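Local coordinates for PlyP35 (Listeria phage P35, PDB 6S3Y), which probably binds the Listeria cell wall through two SH3-like domains, consistent with targeting of the phage endolysin to its substrate, at residues Y15-P20 and S25-Q30; D90-N95 and A113-Y118. One frame throughout, in Å; residues are numbered along the deposited sequence.

Overall arrangement
Both contacts tie chain segments inside SH3-like cell-wall-binding units, contact 1 in the first and contact 2 in the second. Contact 1 (15-20 with 25-30) closes the hairpin of strands 6-17 and 27-32 by backbone bonds round a beta bulge. Contact 2 (90-95 with 113-118) instead joins a loop to the start of strand 117-121 through side chains. Their centres lie about 17 Å apart, and their nearest atoms about 7 Å apart, so they do not touch. Leu23, in the turn of the contact 1 hairpin, nevertheless packs on Phe117 of contact 2, which links the two. No ligand marks a binding site beside either.

Contact 1: Y15-P20 and S25-Q30; sequences YFQDKP and SKSVRQ
The carbonyl oxygen of Phe16 receives two backbone donors: Val28 N at 2.7 Å and Arg29 N at 3.1 Å, both in the carbonyl plane. Two consecutive residues facing one define a classic beta bulge, here in the hairpin of strands 6-17 and 27-32 of an SH3-like cell-wall-binding unit. Phe16 N closes the antiparallel pair by donating a hydrogen bond to Arg29 O, and past the bulge Gln17 stands opposite Ser27.

Here the Gln17 amide spans two serines. Its OE1 accepts from Ser27 OG at 2.6 Å, on a lone pair, while its NE2 donates to Ser25 OG at 2.9 Å, almost straight (173°) and in the amide plane. A bend at chi2 (-60°) folds the chain back so that its amide reaches both. Ser27 OG in turn accepts from Gln30 NE2 at 2.9 Å, and the amide of Gln30 sits beside the Tyr15 ring with the planes 72° apart. Next to the turn, Asp18 N donates to Lys26 O, and Lys26 N returns a bond to Asp18 OD1 at 2.9 Å, arriving from above the carboxylate plane.

Apolar cover comes from Val28, whose CG1 lies 3.9 Å from Phe16 CD2 and whose CG2 rests against Asp18. Further out, Phe16 stacks with Trp31, Arg29 forms a salt bridge with Asp53, and Ser25 OG is also bonded to Gln21 O.

Gln17 is buried, yet both ends of its amide have hydroxyl partners. Gln30 OE1 accepts from Lys11 NZ, leaving NE2 to Ser27, which supports the assigned orientation of the Gln17 amide; the chain Gln30-Ser27-Gln17-Ser25 runs in one donor direction.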
ATOM      1  N   TYR A  15       3.082  -1.235  -2.529  1.00 17.50           N
ATOM      2  CA  TYR A  15       3.737  -0.071  -1.893  1.00 17.44           C
ATOM      3  C   TYR A  15       5.058  -0.533  -1.269  1.00 18.29           C
ATOM      4  O   TYR A  15       5.030  -1.256  -0.272  1.00 18.21           O
ATOM      5  CB  TYR A  15       2.750   0.572  -0.913  1.00 17.98           C
ATOM      6  CG  TYR A  15       1.508   1.024  -1.622  1.00 16.96           C
ATOM      7  CD1 TYR A  15       1.464   2.242  -2.279  1.00 16.16           C
ATOM      8  CD2 TYR A  15       0.415   0.181  -1.715  1.00 16.60           C
ATOM      9  CE1 TYR A  15       0.338   2.621  -2.984  1.00 17.19           C
ATOM     10  CE2 TYR A  15      -0.723   0.558  -2.420  1.00 17.69           C
ATOM     11  CZ  TYR A  15      -0.756   1.782  -3.056  1.00 15.83           C
ATOM     12  OH  TYR A  15      -1.856   2.155  -3.777  1.00 16.84           O
ATOM     13  N   PHE A  16       6.168  -0.152  -1.889  1.00 16.74           N
ATOM     14  CA  PHE A  16       7.540  -0.415  -1.380  1.00 16.42           C
ATOM     15  C   PHE A  16       7.986   0.845  -0.645  1.00 15.75           C
ATOM     16  O   PHE A  16       8.429   1.812  -1.301  1.00 16.11           O
ATOM     17  CB  PHE A  16       8.436  -0.826  -2.545  1.00 16.57           C
ATOM     18  CG  PHE A  16       9.812  -1.334  -2.214  1.00 16.70           C
ATOM     19  CD1 PHE A  16       9.991  -2.489  -1.463  1.00 16.06           C
ATOM     20  CD2 PHE A  16      10.927  -0.688  -2.712  1.00 17.72           C
ATOM     21  CE1 PHE A  16      11.262  -2.988  -1.234  1.00 15.55           C
ATOM     22  CE2 PHE A  16      12.204  -1.181  -2.473  1.00 17.20           C
ATOM     23  CZ  PHE A  16      12.357  -2.330  -1.739  1.00 17.05           C
ATOM     24  N   GLN A  17       7.758   0.877   0.665  1.00 14.99           N
ATOM     25  CA  GLN A  17       7.882   2.109   1.497  1.00 15.72           C
ATOM     26  C   GLN A  17       9.281   2.190   2.099  1.00 15.60           C
ATOM     27  O   GLN A  17       9.951   1.141   2.192  1.00 14.99           O
ATOM     28  CB  GLN A  17       6.798   2.104   2.595  1.00 15.55           C
ATOM     29  CG  GLN A  17       5.360   2.057   2.083  1.00 15.86           C
ATOM     30  CD  GLN A  17       5.010   3.236   1.194  1.00 16.74           C
ATOM     31  OE1 GLN A  17       4.986   3.129  -0.042  1.00 16.83           O
ATOM     32  NE2 GLN A  17       4.763   4.377   1.822  1.00 14.89           N
ATOM     33  N   ASP A  18       9.711   3.381   2.526  1.00 15.91           N
ATOM     34  CA  ASP A  18      11.059   3.578   3.121  1.00 17.59           C
ATOM     35  C   ASP A  18      11.091   3.017   4.548  1.00 15.88           C
ATOM     36  O   ASP A  18      12.197   2.934   5.107  1.00 17.49           O
ATOM     37  CB  ASP A  18      11.503   5.040   3.037  1.00 18.08           C
ATOM     38  CG  ASP A  18      10.639   6.036   3.792  1.00 20.72           C
ATOM     39  OD1 ASP A  18       9.542   5.675   4.236  1.00 24.52           O
ATOM     40  OD2 ASP A  18      11.073   7.191   3.911  1.00 26.70           O
ATOM     41  N   LYS A  19       9.945   2.631   5.103  1.00 15.41           N
ATOM     42  CA  LYS A  19       9.806   2.043   6.457  1.00 15.92           C
ATOM     43  C   LYS A  19       8.765   0.952   6.405  1.00 15.06           C
ATOM     44  O   LYS A  19       7.866   1.036   5.563  1.00 16.75           O
ATOM     45  CB  LYS A  19       9.267   3.077   7.442  1.00 18.03           C
ATOM     46  CG  LYS A  19      10.082   4.339   7.557  1.00 21.05           C
ATOM     47  CD  LYS A  19       9.366   5.465   8.215  1.00 22.91           C
ATOM     48  CE  LYS A  19      10.180   6.729   8.105  1.00 25.95           C
ATOM     49  NZ  LYS A  19       9.511   7.816   8.859  1.00 30.24           N
ATOM     50  N   PRO A  20       8.812  -0.049   7.303  1.00 12.99           N
ATOM     51  CA  PRO A  20       7.782  -1.089   7.346  1.00 14.18           C
ATOM     52  C   PRO A  20       6.510  -0.617   8.077  1.00 15.64           C
ATOM     53  O   PRO A  20       6.109  -1.246   9.027  1.00 14.69           O
ATOM     54  CB  PRO A  20       8.477  -2.228   8.086  1.00 13.52           C
ATOM     55  CG  PRO A  20       9.397  -1.505   9.050  1.00 12.93           C
ATOM     56  CD  PRO A  20       9.863  -0.274   8.311  1.00 12.88           C
ATOM     57  N   SER A  25       5.423   7.248   6.061  1.00 21.31           N
ATOM     58  CA  SER A  25       6.411   6.580   5.181  1.00 21.00           C
ATOM     59  C   SER A  25       6.267   7.138   3.765  1.00 20.86           C
ATOM     60  O   SER A  25       5.192   7.574   3.398  1.00 22.74           O
ATOM     61  CB  SER A  25       6.281   5.076   5.226  1.00 19.69           C
ATOM     62  OG  SER A  25       5.025   4.646   4.703  1.00 17.95           O
ATOM     63  N   LYS A  26       7.364   7.146   3.029  1.00 25.50           N
ATOM     64  CA  LYS A  26       7.427   7.571   1.606  1.00 26.60           C
ATOM     65  C   LYS A  26       7.579   6.320   0.756  1.00 22.14           C
ATOM     66  O   LYS A  26       8.209   5.367   1.215  1.00 20.75           O
ATOM     67  CB  LYS A  26       8.609   8.518   1.379  1.00 31.98           C
ATOM     68  CG  LYS A  26       8.424   9.894   1.994  1.00 41.60           C
ATOM     69  CD  LYS A  26       9.692  10.663   2.152  1.00 49.47           C
ATOM     70  CE  LYS A  26       9.403  12.098   2.539  1.00 52.59           C
ATOM     71  NZ  LYS A  26      10.643  12.905   2.497  1.00 57.77           N
ATOM     72  N   SER A  27       7.042   6.342  -0.454  1.00 22.71           N
ATOM     73  CA  SER A  27       7.180   5.232  -1.421  1.00 23.91           C
ATOM     74  C   SER A  27       8.582   5.289  -2.036  1.00 23.27           C
ATOM     75  O   SER A  27       8.932   6.292  -2.642  1.00 22.91           O
ATOM     76  CB  SER A  27       6.099   5.281  -2.461  1.00 24.36           C
ATOM     77  OG  SER A  27       4.837   5.013  -1.857  1.00 21.98           O
ATOM     78  N   VAL A  28       9.374   4.253  -1.836  1.00 21.08           N
ATOM     79  CA  VAL A  28      10.639   4.050  -2.608  1.00 19.87           C
ATOM     80  C   VAL A  28      10.252   3.593  -4.020  1.00 20.09           C
ATOM     81  O   VAL A  28      10.835   4.101  -4.978  1.00 18.65           O
ATOM     82  CB  VAL A  28      11.548   3.043  -1.888  1.00 19.27           C
ATOM     83  CG1 VAL A  28      12.758   2.705  -2.723  1.00 20.70           C
ATOM     84  CG2 VAL A  28      11.969   3.569  -0.528  1.00 19.75           C
ATOM     85  N   ARG A  29       9.301   2.670  -4.130  1.00 18.69           N
ATOM     86  CA  ARG A  29       8.686   2.248  -5.413  1.00 18.52           C
ATOM     87  C   ARG A  29       7.181   2.050  -5.202  1.00 19.18           C
ATOM     88  O   ARG A  29       6.785   1.558  -4.132  1.00 18.67           O
ATOM     89  CB  ARG A  29       9.253   0.922  -5.939  1.00 17.33           C
ATOM     90  CG  ARG A  29      10.714   0.986  -6.341  1.00 18.41           C
ATOM     91  CD  ARG A  29      10.981   1.739  -7.612  1.00 19.82           C
ATOM     92  NE  ARG A  29      12.388   1.659  -8.002  1.00 22.13           N
ATOM     93  CZ  ARG A  29      13.328   2.518  -7.633  1.00 22.66           C
ATOM     94  NH1 ARG A  29      13.046   3.535  -6.845  1.00 22.67           N
ATOM     95  NH2 ARG A  29      14.568   2.400  -8.062  1.00 26.11           N
ATOM     96  N   GLN A  30       6.390   2.377  -6.216  1.00 18.06           N
ATOM     97  CA  GLN A  30       5.007   1.917  -6.382  1.00 18.29           C
ATOM     98  C   GLN A  30       5.037   0.975  -7.572  1.00 19.52           C
ATOM     99  O   GLN A  30       4.936   1.442  -8.712  1.00 19.46           O
ATOM    100  CB  GLN A  30       4.087   3.138  -6.464  1.00 18.96           C
ATOM    101  CG  GLN A  30       3.896   3.783  -5.099  1.00 18.38           C
ATOM    102  CD  GLN A  30       2.920   4.927  -5.080  1.00 19.76           C
ATOM    103  OE1 GLN A  30       2.227   5.190  -6.053  1.00 18.51           O
ATOM    104  NE2 GLN A  30       2.902   5.645  -3.964  1.00 16.59           N
TER

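Contact 2: D90-N95 and A113-Y118; sequences DNKKLN and ASDGFY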
ATOM      1  N   ASP A  90      -9.823   1.565  10.335  1.00 15.50           N
ATOM      2  CA  ASP A  90     -10.875   2.215  11.163  1.00 19.12           C
ATOM      3  C   ASP A  90     -10.239   3.223  12.104  1.00 20.84           C
ATOM      4  O   ASP A  90     -10.970   3.823  12.861  1.00 19.52           O
ATOM      5  CB  ASP A  90     -11.719   1.202  11.896  1.00 20.24           C
ATOM      6  CG  ASP A  90     -11.078   0.516  13.072  1.00 22.77           C
ATOM      7  OD1 ASP A  90      -9.836   0.518  13.175  1.00 25.38           O
ATOM      8  OD2 ASP A  90     -11.852  -0.060  13.835  1.00 23.05           O
ATOM      9  N   ASN A  91      -8.933   3.459  12.017  1.00 21.38           N
ATOM     10  CA  ASN A  91      -8.329   4.609  12.743  1.00 25.49           C
ATOM     11  C   ASN A  91      -7.077   5.108  12.025  1.00 21.79           C
ATOM     12  O   ASN A  91      -6.551   4.392  11.166  1.00 23.60           O
ATOM     13  CB  ASN A  91      -8.109   4.246  14.213  1.00 33.49           C
ATOM     14  CG  ASN A  91      -6.868   3.428  14.431  1.00 37.30           C
ATOM     15  OD1 ASN A  91      -5.775   3.901  14.176  1.00 49.58           O
ATOM     16  ND2 ASN A  91      -7.041   2.219  14.905  1.00 49.03           N
ATOM     17  N   LYS A  92      -6.593   6.289  12.397  1.00 21.82           N
ATOM     18  CA  LYS A  92      -5.593   7.057  11.619  1.00 22.05           C
ATOM     19  C   LYS A  92      -4.154   6.613  11.944  1.00 21.88           C
ATOM     20  O   LYS A  92      -3.240   7.265  11.448  1.00 23.96           O
ATOM     21  CB  LYS A  92      -5.860   8.534  11.860  1.00 22.00           C
ATOM     22  CG  LYS A  92      -7.250   8.969  11.461  1.00 23.28           C
ATOM     23  CD  LYS A  92      -7.478  10.441  11.555  1.00 25.17           C
ATOM     24  CE  LYS A  92      -8.893  10.833  11.201  1.00 24.52           C
ATOM     25  NZ  LYS A  92      -9.049  12.302  11.246  1.00 25.87           N
ATOM     26  N   LYS A  93      -3.968   5.546  12.714  1.00 21.22           N
ATOM     27  CA  LYS A  93      -2.627   4.962  12.964  1.00 25.65           C
ATOM     28  C   LYS A  93      -2.208   4.107  11.756  1.00 26.10           C
ATOM     29  O   LYS A  93      -0.977   3.910  11.565  1.00 23.02           O
ATOM     30  CB  LYS A  93      -2.657   4.124  14.235  1.00 29.21           C
ATOM     31  CG  LYS A  93      -2.907   4.903  15.522  1.00 35.05           C
ATOM     32  CD  LYS A  93      -2.643   3.977  16.741  1.00 42.83           C
ATOM     33  CE  LYS A  93      -3.729   3.917  17.814  1.00 51.50           C
ATOM     34  NZ  LYS A  93      -4.271   5.264  18.121  1.00 56.68           N
ATOM     35  N   LEU A  94      -3.191   3.620  10.974  1.00 24.50           N
ATOM     36  CA  LEU A  94      -2.946   2.808   9.749  1.00 25.33           C
ATOM     37  C   LEU A  94      -2.125   1.582  10.155  1.00 25.88           C
ATOM     38  O   LEU A  94      -1.151   1.278   9.482  1.00 25.12           O
ATOM     39  CB  LEU A  94      -2.220   3.622   8.670  1.00 23.74           C
ATOM     40  CG  LEU A  94      -2.772   5.020   8.368  1.00 22.25           C
ATOM     41  CD1 LEU A  94      -2.172   5.584   7.092  1.00 21.62           C
ATOM     42  CD2 LEU A  94      -4.298   5.026   8.211  1.00 22.34           C
ATOM     43  N   ASN A  95      -2.543   0.890  11.220  1.00 24.19           N
ATOM     44  CA  ASN A  95      -1.741  -0.222  11.766  1.00 27.56           C
ATOM     45  C   ASN A  95      -2.656  -1.143  12.564  1.00 26.83           C
ATOM     46  O   ASN A  95      -2.967  -0.797  13.695  1.00 23.83           O
ATOM     47  CB  ASN A  95      -0.561   0.355  12.559  1.00 29.71           C
ATOM     48  CG  ASN A  95       0.305  -0.687  13.220  1.00 32.66           C
ATOM     49  OD1 ASN A  95       0.329  -1.834  12.811  1.00 31.58           O
ATOM     50  ND2 ASN A  95       1.006  -0.282  14.263  1.00 35.66           N
ATOM     51  N   ALA A 113      -9.859  16.027   2.797  1.00 39.92           N
ATOM     52  CA  ALA A 113      -9.310  15.790   4.146  1.00 45.98           C
ATOM     53  C   ALA A 113      -8.041  16.632   4.264  1.00 44.45           C
ATOM     54  O   ALA A 113      -7.075  16.332   3.555  1.00 39.98           O
ATOM     55  CB  ALA A 113      -9.059  14.316   4.370  1.00 43.25           C
ATOM     56  N   SER A 114      -8.100  17.679   5.090  1.00 38.47           N
ATOM     57  CA  SER A 114      -6.965  18.583   5.403  1.00 48.07           C
ATOM     58  C   SER A 114      -5.849  17.784   6.093  1.00 42.73           C
ATOM     59  O   SER A 114      -4.674  18.150   5.871  1.00 41.01           O
ATOM     60  CB  SER A 114      -7.417  19.736   6.270  1.00 48.82           C
ATOM     61  OG  SER A 114      -7.688  19.282   7.595  1.00 58.76           O
ATOM     62  N   ASP A 115      -6.206  16.740   6.884  1.00 35.43           N
ATOM     63  CA  ASP A 115      -5.210  15.927   7.637  1.00 33.63           C
ATOM     64  C   ASP A 115      -4.726  14.741   6.785  1.00 31.52           C
ATOM     65  O   ASP A 115      -3.918  13.956   7.271  1.00 35.37           O
ATOM     66  CB  ASP A 115      -5.743  15.540   9.025  1.00 28.66           C
ATOM     67  CG  ASP A 115      -6.853  14.486   9.037  1.00 26.79           C
ATOM     68  OD1 ASP A 115      -7.443  14.220   7.973  1.00 25.10           O
ATOM     69  OD2 ASP A 115      -7.094  13.914  10.119  1.00 27.12           O
ATOM     70  N   GLY A 116      -5.189  14.601   5.548  1.00 31.73           N
ATOM     71  CA  GLY A 116      -4.730  13.547   4.620  1.00 29.42           C
ATOM     72  C   GLY A 116      -5.263  12.167   4.954  1.00 26.90           C
ATOM     73  O   GLY A 116      -4.816  11.179   4.303  1.00 24.54           O
ATOM     74  N   PHE A 117      -6.189  12.039   5.917  1.00 26.08           N
ATOM     75  CA  PHE A 117      -6.876  10.748   6.187  1.00 23.48           C
ATOM     76  C   PHE A 117      -8.246  10.810   5.529  1.00 22.01           C
ATOM     77  O   PHE A 117      -9.190  11.369   6.130  1.00 23.11           O
ATOM     78  CB  PHE A 117      -6.903  10.467   7.683  1.00 21.98           C
ATOM     79  CG  PHE A 117      -5.529  10.296   8.269  1.00 22.96           C
ATOM     80  CD1 PHE A 117      -4.864   9.087   8.179  1.00 23.23           C
ATOM     81  CD2 PHE A 117      -4.892  11.365   8.882  1.00 25.05           C
ATOM     82  CE1 PHE A 117      -3.602   8.939   8.713  1.00 25.20           C
ATOM     83  CE2 PHE A 117      -3.618  11.222   9.418  1.00 26.06           C
ATOM     84  CZ  PHE A 117      -2.979  10.012   9.329  1.00 24.09           C
ATOM     85  N   TYR A 118      -8.349  10.252   4.326  1.00 20.04           N
ATOM     86  CA  TYR A 118      -9.544  10.380   3.466  1.00 19.51           C
ATOM     87  C   TYR A 118     -10.604   9.415   3.981  1.00 17.85           C
ATOM     88  O   TYR A 118     -10.352   8.213   4.113  1.00 16.90           O
ATOM     89  CB  TYR A 118      -9.150  10.211   1.998  1.00 18.99           C
ATOM     90  CG  TYR A 118      -8.396  11.397   1.470  1.00 19.81           C
ATOM     91  CD1 TYR A 118      -7.026  11.502   1.660  1.00 17.96           C
ATOM     92  CD2 TYR A 118      -9.044  12.435   0.831  1.00 19.73           C
ATOM     93  CE1 TYR A 118      -6.323  12.611   1.214  1.00 19.92           C
ATOM     94  CE2 TYR A 118      -8.347  13.545   0.368  1.00 21.13           C
ATOM     95  CZ  TYR A 118      -6.991  13.635   0.569  1.00 19.19           C
ATOM     96  OH  TYR A 118      -6.317  14.713   0.092  1.00 24.17           O
TER
HETATM   97  O   HOH W   1      -9.776  12.875   8.298  1.00 24.49           O
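Lys92 starts over the face of the Phe117 ring, runs obliquely past it and ends on Asp115, joining the loop between strands 78-89 and 99-103 to the start of strand 117-121. Its CB stands over the ring centre, 3.8 Å from the centroid and 10° off the normal, which is CH-pi geometry. CG moves toward the ring's root, meeting Phe117 CG at 3.9 Å; CD continues to the same atom at 3.8 Å, and CE passes Phe117 CB. The side chain is extended beyond CG, with chi2 to chi4 all within 6° of 180°, and this carries the ammonium clear of the ring to the carboxylate. There NZ makes a salt bridge with Asp115 OD2 at 2.8 Å, on the syn lone pair.

A water adds a second route: it accepts from Lys92 NZ at 3.1 Å and donates to both Asp115 OD1 and Phe117 O. OD1 also receives Phe117 N at 3.2 Å from above the carboxylate plane, an Asx turn that orients Asp115 beside the strand. On the other segment, Asn91 OD1 accepts from Lys93 N in a second Asx turn, within the type I turn from Asn91 to Leu94. Leu94 CD1 approaches Phe117 CE1 at 4.0 Å, near the ring plane, so the two side chains of the loop use different parts of one ring.

Beyond the pair, Leu94 also touches Pro132, Lys92 touches Tyr130, and Phe117 packs on Leu23. Lys92 thus joins the segments by CH-pi contact at CB, van der Waals contact near the ring's root and charge at its ammonium; since Lys92 and Asp115 are both exposed, solvent probably weakens the electrostatic share.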